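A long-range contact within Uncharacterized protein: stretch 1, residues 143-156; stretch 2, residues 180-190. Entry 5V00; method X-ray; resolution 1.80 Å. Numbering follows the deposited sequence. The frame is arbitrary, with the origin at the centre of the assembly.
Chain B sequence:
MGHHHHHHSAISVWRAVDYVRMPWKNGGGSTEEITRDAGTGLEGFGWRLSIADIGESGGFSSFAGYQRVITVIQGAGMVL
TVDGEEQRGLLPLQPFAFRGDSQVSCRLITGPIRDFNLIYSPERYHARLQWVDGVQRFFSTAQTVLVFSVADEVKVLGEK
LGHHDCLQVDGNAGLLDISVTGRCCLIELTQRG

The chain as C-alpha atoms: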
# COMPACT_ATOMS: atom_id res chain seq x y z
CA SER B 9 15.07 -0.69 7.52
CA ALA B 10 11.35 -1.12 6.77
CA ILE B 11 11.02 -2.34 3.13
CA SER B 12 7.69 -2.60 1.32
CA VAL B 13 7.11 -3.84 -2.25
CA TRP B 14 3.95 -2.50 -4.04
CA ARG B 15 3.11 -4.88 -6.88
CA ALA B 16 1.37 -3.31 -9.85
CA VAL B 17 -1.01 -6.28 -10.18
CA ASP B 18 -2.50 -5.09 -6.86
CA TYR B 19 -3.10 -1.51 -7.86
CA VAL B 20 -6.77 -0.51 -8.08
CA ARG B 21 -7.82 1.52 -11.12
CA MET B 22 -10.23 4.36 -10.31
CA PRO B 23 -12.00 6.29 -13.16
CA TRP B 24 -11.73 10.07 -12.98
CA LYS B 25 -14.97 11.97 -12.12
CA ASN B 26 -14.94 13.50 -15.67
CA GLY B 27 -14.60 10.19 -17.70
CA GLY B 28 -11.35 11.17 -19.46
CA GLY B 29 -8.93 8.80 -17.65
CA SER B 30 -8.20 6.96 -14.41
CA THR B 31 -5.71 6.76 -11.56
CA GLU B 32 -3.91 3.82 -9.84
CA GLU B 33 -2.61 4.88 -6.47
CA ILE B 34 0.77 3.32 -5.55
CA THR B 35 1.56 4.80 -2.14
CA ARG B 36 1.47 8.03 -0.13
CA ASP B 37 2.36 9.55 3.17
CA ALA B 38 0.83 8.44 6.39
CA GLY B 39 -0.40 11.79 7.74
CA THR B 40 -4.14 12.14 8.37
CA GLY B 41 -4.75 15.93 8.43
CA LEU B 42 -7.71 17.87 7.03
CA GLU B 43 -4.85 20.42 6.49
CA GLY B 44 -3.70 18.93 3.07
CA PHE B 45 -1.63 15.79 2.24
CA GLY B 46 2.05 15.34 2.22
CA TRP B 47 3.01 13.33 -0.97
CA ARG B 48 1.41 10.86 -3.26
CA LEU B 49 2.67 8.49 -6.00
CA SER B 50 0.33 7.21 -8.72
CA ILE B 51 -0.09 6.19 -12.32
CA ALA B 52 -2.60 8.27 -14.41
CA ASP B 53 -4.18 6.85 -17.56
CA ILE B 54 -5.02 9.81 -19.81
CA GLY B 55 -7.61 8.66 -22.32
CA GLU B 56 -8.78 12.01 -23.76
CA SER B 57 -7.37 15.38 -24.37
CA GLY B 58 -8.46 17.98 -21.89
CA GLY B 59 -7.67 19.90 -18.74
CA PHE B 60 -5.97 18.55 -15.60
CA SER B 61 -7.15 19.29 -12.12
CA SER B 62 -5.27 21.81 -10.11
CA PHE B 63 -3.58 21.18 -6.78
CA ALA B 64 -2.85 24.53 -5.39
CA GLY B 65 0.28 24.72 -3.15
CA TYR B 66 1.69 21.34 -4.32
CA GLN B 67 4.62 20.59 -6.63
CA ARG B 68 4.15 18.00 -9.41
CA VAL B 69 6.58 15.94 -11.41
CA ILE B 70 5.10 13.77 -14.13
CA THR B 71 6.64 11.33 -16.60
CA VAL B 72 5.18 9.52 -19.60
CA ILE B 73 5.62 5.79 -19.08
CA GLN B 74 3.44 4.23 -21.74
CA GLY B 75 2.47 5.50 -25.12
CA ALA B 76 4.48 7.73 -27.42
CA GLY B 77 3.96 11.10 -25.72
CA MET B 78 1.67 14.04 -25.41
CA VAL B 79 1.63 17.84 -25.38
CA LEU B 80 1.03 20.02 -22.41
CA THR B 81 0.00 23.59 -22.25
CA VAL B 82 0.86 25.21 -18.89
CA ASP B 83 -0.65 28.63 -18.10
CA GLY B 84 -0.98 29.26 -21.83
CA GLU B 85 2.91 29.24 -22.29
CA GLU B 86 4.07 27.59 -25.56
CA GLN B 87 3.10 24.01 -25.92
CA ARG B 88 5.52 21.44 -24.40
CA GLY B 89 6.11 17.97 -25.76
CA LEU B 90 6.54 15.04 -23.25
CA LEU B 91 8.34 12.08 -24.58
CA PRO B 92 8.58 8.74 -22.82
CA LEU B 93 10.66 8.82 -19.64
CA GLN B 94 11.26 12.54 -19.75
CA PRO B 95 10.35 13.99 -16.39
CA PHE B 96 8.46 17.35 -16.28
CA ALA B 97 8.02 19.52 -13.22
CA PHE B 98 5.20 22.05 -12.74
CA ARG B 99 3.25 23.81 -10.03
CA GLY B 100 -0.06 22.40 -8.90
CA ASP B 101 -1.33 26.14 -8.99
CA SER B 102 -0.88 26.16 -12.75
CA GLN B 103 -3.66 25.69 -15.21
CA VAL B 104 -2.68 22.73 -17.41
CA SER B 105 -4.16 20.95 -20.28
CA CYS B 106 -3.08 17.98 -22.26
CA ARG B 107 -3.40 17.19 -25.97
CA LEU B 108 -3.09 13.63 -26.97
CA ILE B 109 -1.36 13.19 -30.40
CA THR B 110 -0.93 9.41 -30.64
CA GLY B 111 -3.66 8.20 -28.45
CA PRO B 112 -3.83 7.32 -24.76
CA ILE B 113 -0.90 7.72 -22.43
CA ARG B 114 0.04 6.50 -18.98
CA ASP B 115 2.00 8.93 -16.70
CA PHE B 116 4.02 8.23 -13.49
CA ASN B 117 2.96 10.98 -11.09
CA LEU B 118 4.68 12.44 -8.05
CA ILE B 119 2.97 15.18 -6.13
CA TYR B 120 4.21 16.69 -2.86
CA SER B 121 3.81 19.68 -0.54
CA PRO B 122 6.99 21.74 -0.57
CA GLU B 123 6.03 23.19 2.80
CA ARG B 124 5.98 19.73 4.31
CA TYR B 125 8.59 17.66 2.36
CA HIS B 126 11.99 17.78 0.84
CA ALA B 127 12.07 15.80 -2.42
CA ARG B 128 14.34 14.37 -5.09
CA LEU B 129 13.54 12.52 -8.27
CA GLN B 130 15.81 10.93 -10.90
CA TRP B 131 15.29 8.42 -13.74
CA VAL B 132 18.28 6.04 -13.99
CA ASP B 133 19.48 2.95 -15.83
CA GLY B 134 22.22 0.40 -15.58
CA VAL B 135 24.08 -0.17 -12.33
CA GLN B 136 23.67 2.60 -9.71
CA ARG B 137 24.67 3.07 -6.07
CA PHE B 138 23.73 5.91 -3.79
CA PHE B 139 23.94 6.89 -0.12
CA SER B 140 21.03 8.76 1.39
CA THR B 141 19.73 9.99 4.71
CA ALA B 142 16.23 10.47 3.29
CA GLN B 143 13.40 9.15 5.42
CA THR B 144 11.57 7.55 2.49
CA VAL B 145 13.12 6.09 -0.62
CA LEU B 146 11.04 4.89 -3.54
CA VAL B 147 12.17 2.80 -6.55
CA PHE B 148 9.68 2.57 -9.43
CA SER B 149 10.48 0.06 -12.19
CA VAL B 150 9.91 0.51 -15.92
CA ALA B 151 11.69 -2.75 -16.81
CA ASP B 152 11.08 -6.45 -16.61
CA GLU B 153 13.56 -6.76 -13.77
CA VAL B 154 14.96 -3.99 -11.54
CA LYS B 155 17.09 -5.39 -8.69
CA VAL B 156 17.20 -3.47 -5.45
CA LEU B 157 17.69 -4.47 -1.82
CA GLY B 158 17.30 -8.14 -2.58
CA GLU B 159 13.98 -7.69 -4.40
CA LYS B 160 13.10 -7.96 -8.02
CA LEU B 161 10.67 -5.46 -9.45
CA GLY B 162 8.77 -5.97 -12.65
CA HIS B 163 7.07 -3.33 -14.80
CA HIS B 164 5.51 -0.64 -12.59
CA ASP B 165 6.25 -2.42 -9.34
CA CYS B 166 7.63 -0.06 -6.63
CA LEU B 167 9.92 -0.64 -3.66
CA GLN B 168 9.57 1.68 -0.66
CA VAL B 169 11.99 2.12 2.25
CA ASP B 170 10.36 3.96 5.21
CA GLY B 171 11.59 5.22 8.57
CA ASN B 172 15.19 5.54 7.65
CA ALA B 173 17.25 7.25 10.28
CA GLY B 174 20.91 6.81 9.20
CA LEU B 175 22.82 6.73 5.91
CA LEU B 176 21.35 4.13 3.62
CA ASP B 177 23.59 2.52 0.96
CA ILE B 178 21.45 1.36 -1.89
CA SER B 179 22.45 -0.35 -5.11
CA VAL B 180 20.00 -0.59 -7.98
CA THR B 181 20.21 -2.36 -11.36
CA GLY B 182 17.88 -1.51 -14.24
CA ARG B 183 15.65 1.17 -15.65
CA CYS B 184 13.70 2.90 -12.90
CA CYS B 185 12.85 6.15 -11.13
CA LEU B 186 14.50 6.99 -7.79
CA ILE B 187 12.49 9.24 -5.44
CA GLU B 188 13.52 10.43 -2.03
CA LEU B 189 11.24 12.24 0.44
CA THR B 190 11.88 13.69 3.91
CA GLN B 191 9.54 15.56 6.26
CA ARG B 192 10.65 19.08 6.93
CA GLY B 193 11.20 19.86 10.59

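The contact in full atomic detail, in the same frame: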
# COMPACT_ATOMS: atom_id res chain seq x y z
N GLN B 143 14.26 10.01 4.61
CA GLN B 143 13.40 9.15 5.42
C GLN B 143 12.66 8.10 4.60
O GLN B 143 12.44 6.95 5.09
CB GLN B 143 12.33 9.97 6.11
CG GLN B 143 12.76 10.92 7.17
CD GLN B 143 11.54 11.88 7.53
OE1 GLN B 143 10.37 11.94 6.87
NE2 GLN B 143 11.81 12.65 8.58
N THR B 144 12.26 8.48 3.39
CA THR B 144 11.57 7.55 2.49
C THR B 144 12.27 7.51 1.14
O THR B 144 12.63 8.54 0.58
CB THR B 144 10.12 7.99 2.27
OG1 THR B 144 9.46 7.99 3.53
CG2 THR B 144 9.37 7.09 1.31
N VAL B 145 12.52 6.33 0.68
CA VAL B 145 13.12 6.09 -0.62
C VAL B 145 12.23 5.21 -1.43
O VAL B 145 11.81 4.13 -0.97
CB VAL B 145 14.57 5.48 -0.54
CG1 VAL B 145 15.11 5.31 -1.97
CG2 VAL B 145 15.47 6.35 0.29
N LEU B 146 11.96 5.59 -2.68
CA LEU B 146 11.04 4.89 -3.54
C LEU B 146 11.79 4.51 -4.83
O LEU B 146 12.58 5.36 -5.38
CB LEU B 146 9.80 5.74 -3.92
CG LEU B 146 9.01 6.15 -2.69
CD1 LEU B 146 8.24 7.43 -3.07
CD2 LEU B 146 8.00 5.04 -2.40
N VAL B 147 11.58 3.32 -5.30
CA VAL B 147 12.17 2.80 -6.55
C VAL B 147 11.07 2.26 -7.41
O VAL B 147 10.51 1.22 -7.11
CB VAL B 147 13.28 1.73 -6.34
CG1 VAL B 147 13.90 1.32 -7.63
CG2 VAL B 147 14.37 2.24 -5.42
N PHE B 148 10.78 2.94 -8.53
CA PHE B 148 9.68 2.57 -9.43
C PHE B 148 10.23 2.02 -10.73
O PHE B 148 10.96 2.73 -11.44
CB PHE B 148 8.83 3.81 -9.74
CG PHE B 148 7.71 3.58 -10.71
CD1 PHE B 148 6.54 2.96 -10.29
CD2 PHE B 148 7.80 4.02 -12.02
CE1 PHE B 148 5.52 2.71 -11.17
CE2 PHE B 148 6.83 3.73 -12.93
CZ PHE B 148 5.62 3.16 -12.51
N SER B 149 9.96 0.76 -11.02
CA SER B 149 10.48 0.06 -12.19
C SER B 149 9.75 0.33 -13.51
O SER B 149 8.49 0.31 -13.51
CB SER B 149 10.40 -1.46 -11.94
OG SER B 149 10.75 -2.17 -13.09
N VAL B 150 10.50 0.52 -14.60
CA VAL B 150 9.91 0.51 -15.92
C VAL B 150 10.57 -0.58 -16.75
O VAL B 150 10.73 -0.43 -17.95
CB VAL B 150 9.91 1.91 -16.60
CG1 VAL B 150 9.04 2.90 -15.83
CG2 VAL B 150 11.32 2.44 -16.74
N ALA B 151 10.98 -1.67 -16.11
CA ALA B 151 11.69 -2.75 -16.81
C ALA B 151 11.20 -4.08 -16.32
O ALA B 151 10.56 -4.18 -15.23
CB ALA B 151 13.18 -2.67 -16.60
N ASP B 152 11.51 -5.14 -17.08
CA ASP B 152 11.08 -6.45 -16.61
C ASP B 152 11.68 -6.88 -15.29
O ASP B 152 11.09 -7.66 -14.53
CB ASP B 152 11.42 -7.52 -17.65
CG ASP B 152 10.52 -7.46 -18.87
OD1 ASP B 152 9.46 -6.87 -18.87
OD2 ASP B 152 10.92 -8.07 -19.86
N GLU B 153 12.91 -6.43 -15.01
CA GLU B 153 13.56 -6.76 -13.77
C GLU B 153 14.49 -5.62 -13.29
O GLU B 153 15.53 -5.35 -13.88
CB GLU B 153 14.38 -8.03 -13.89
CG GLU B 153 14.93 -8.52 -12.59
CD GLU B 153 15.65 -9.85 -12.67
OE1 GLU B 153 16.87 -9.83 -12.79
OE2 GLU B 153 14.98 -10.87 -12.60
N VAL B 154 14.07 -4.92 -12.25
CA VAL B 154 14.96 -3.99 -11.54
C VAL B 154 15.30 -4.66 -10.19
O VAL B 154 14.41 -5.13 -9.42
CB VAL B 154 14.24 -2.68 -11.31
CG1 VAL B 154 15.02 -1.82 -10.34
CG2 VAL B 154 14.02 -1.99 -12.66
N LYS B 155 16.59 -4.80 -9.93
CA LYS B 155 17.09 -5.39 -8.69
C LYS B 155 17.47 -4.34 -7.69
O LYS B 155 18.24 -3.44 -8.03
CB LYS B 155 18.34 -6.24 -8.99
CG LYS B 155 18.08 -7.42 -9.94
CD LYS B 155 19.37 -8.16 -10.28
CE LYS B 155 19.62 -9.34 -9.42
NZ LYS B 155 21.09 -9.68 -9.37
N VAL B 156 16.96 -4.45 -6.48
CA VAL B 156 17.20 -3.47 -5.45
C VAL B 156 16.88 -4.09 -4.10
O VAL B 156 15.79 -4.66 -3.90
CB VAL B 156 16.43 -2.15 -5.66
CG1 VAL B 156 14.94 -2.41 -5.93
CG2 VAL B 156 16.68 -1.18 -4.53
N VAL B 180 21.12 -0.27 -7.14
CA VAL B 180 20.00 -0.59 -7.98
C VAL B 180 20.50 -0.98 -9.36
O VAL B 180 21.44 -0.38 -9.85
CB VAL B 180 19.07 0.62 -8.15
CG1 VAL B 180 17.86 0.26 -8.95
CG2 VAL B 180 18.65 1.18 -6.83
N THR B 181 19.89 -2.00 -9.97
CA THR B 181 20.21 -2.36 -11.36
C THR B 181 18.98 -2.38 -12.18
O THR B 181 17.97 -3.05 -11.79
CB THR B 181 20.92 -3.76 -11.42
OG1 THR B 181 22.16 -3.70 -10.67
CG2 THR B 181 21.19 -4.12 -12.86
N GLY B 182 18.97 -1.60 -13.25
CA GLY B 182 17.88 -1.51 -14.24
C GLY B 182 17.17 -0.19 -14.38
O GLY B 182 17.45 0.75 -13.64
N ARG B 183 16.25 -0.09 -15.31
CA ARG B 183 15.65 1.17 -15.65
C ARG B 183 14.52 1.50 -14.68
O ARG B 183 13.50 0.73 -14.60
CB ARG B 183 15.13 1.14 -17.05
CG ARG B 183 14.66 2.49 -17.59
CD ARG B 183 15.74 3.14 -18.36
NE ARG B 183 15.45 4.39 -19.10
CZ ARG B 183 15.65 5.67 -18.61
NH1 ARG B 183 16.02 6.00 -17.32
NH2 ARG B 183 15.41 6.69 -19.44
N CYS B 184 14.64 2.57 -13.96
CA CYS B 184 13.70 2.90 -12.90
C CYS B 184 13.80 4.37 -12.51
O CYS B 184 14.72 5.09 -12.93
CB CYS B 184 13.99 2.02 -11.68
SG CYS B 184 15.61 2.30 -10.90
N CYS B 185 12.87 4.83 -11.69
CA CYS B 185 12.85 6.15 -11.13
C CYS B 185 13.13 6.10 -9.64
O CYS B 185 12.55 5.26 -8.90
CB CYS B 185 11.51 6.86 -11.39
SG CYS B 185 11.50 8.61 -10.93
N LEU B 186 14.08 6.87 -9.20
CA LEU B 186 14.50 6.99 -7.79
C LEU B 186 13.88 8.23 -7.18
O LEU B 186 14.12 9.34 -7.66
CB LEU B 186 16.03 7.10 -7.65
CG LEU B 186 16.84 5.96 -8.26
CD1 LEU B 186 18.30 6.27 -8.09
CD2 LEU B 186 16.46 4.58 -7.76
N ILE B 187 13.06 8.10 -6.13
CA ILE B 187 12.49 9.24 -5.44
C ILE B 187 12.86 9.20 -3.96
O ILE B 187 12.82 8.12 -3.33
CB ILE B 187 10.97 9.30 -5.61
CG1 ILE B 187 10.64 9.48 -7.11
CG2 ILE B 187 10.30 10.31 -4.75
CD1 ILE B 187 9.20 9.34 -7.45
N GLU B 188 13.19 10.33 -3.39
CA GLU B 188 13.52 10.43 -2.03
C GLU B 188 12.71 11.58 -1.38
O GLU B 188 12.61 12.69 -1.92
CB GLU B 188 14.98 10.70 -1.81
CG GLU B 188 15.88 9.61 -2.32
CD GLU B 188 17.40 9.89 -2.10
OE1 GLU B 188 17.79 10.73 -1.30
OE2 GLU B 188 18.14 9.25 -2.73
N LEU B 189 12.13 11.29 -0.24
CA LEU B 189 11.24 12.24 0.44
C LEU B 189 11.57 12.26 1.91
O LEU B 189 11.72 11.20 2.54
CB LEU B 189 9.80 11.87 0.19
CG LEU B 189 9.32 11.97 -1.26
CD1 LEU B 189 8.26 11.00 -1.51
CD2 LEU B 189 8.75 13.39 -1.43
N THR B 190 11.60 13.46 2.47
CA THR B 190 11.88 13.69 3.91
C THR B 190 11.01 14.82 4.46
O THR B 190 10.96 15.90 3.88
CB THR B 190 13.36 14.03 4.10
OG1 THR B 190 14.15 12.92 3.66
CG2 THR B 190 13.66 14.33 5.52
O HOH W 1 9.39 10.83 4.55
O HOH W 2 18.17 -5.52 -13.59

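Antiparallel strands pair by alternating two kinds of site; the register brings paired side chains together, and their rotamers shape how far beyond CB they meet. The contact between residues 143-156 and 180-190 is a compact example. Strand 144-149 runs against strand 184-190 at 165°, and the hydrogen-bonded pairs T144-L189, L146-I187 and F148-C185 each exchange two backbone bonds. At the central pair, L146 N donates to I187 O at 2.8 Å and I187 N returns the bond to L146 O at 2.9 Å. Between these pairs the carbonyls also receive CA-H contacts, such as V145 CA to I187 O at 3.4 Å. Beyond a last bond, V150 N to R183 O at 3.0 Å, the ladder is interrupted and then resumes at K155-T181, again with two bonds.

Alternation sends T144, L146, F148, L189, I187 and C185 to one face. L146 and L189 both adopt chi1 m and chi2 t, which brings L146 CD1 to 3.9 Å from L189 CD1; the same L146 CD1 lies 3.9 Å from I187 CG2, so one methyl touches two residues of the facing strand. F148 behaves differently. Its chi1 is t, the end of its side chain leads away, and its contact with C185 is left to the base of the side chain, F148 CB to C185 CB at 4.4 Å.

The other face is built around valines. V147, with chi1 t, packs against two residues: V147 CG2 is 3.9 Å from L186 CD2, and V147 CG1 is 3.8 Å from C184 SG and itself 4.1 Å from L186 CD2. C184 takes chi1 p, and L186, at m and t, has an end that comes nearer the partner strand than its CA-to-CB bond suggests. V180, also t, extends the cluster, with V180 CG1 3.8 Å from V154 CG1 and V180 CG2 3.8 Å from V156 CG2.

Where the ladder breaks, G182 has phi/psi of 117/176, a conformation that by itself calls for glycine; an ideal CB would also lie 3.1 Å from both E153 O and V154 CG2. Nearby, S149 in rotamer t lets its OG accept a bond from A151 N at 3.1 Å, bracing the turn.

At the far end, T190 in rotamer m presents OG1 to Q143 N at 3.1 Å, adding a side-chain bond just past the last backbone pair. A water then links Q143 OE1 (2.8 Å from its oxygen), T144 OG1 (3.0 Å) and L189 O (3.1 Å), donating to the first and last and accepting from the threonine.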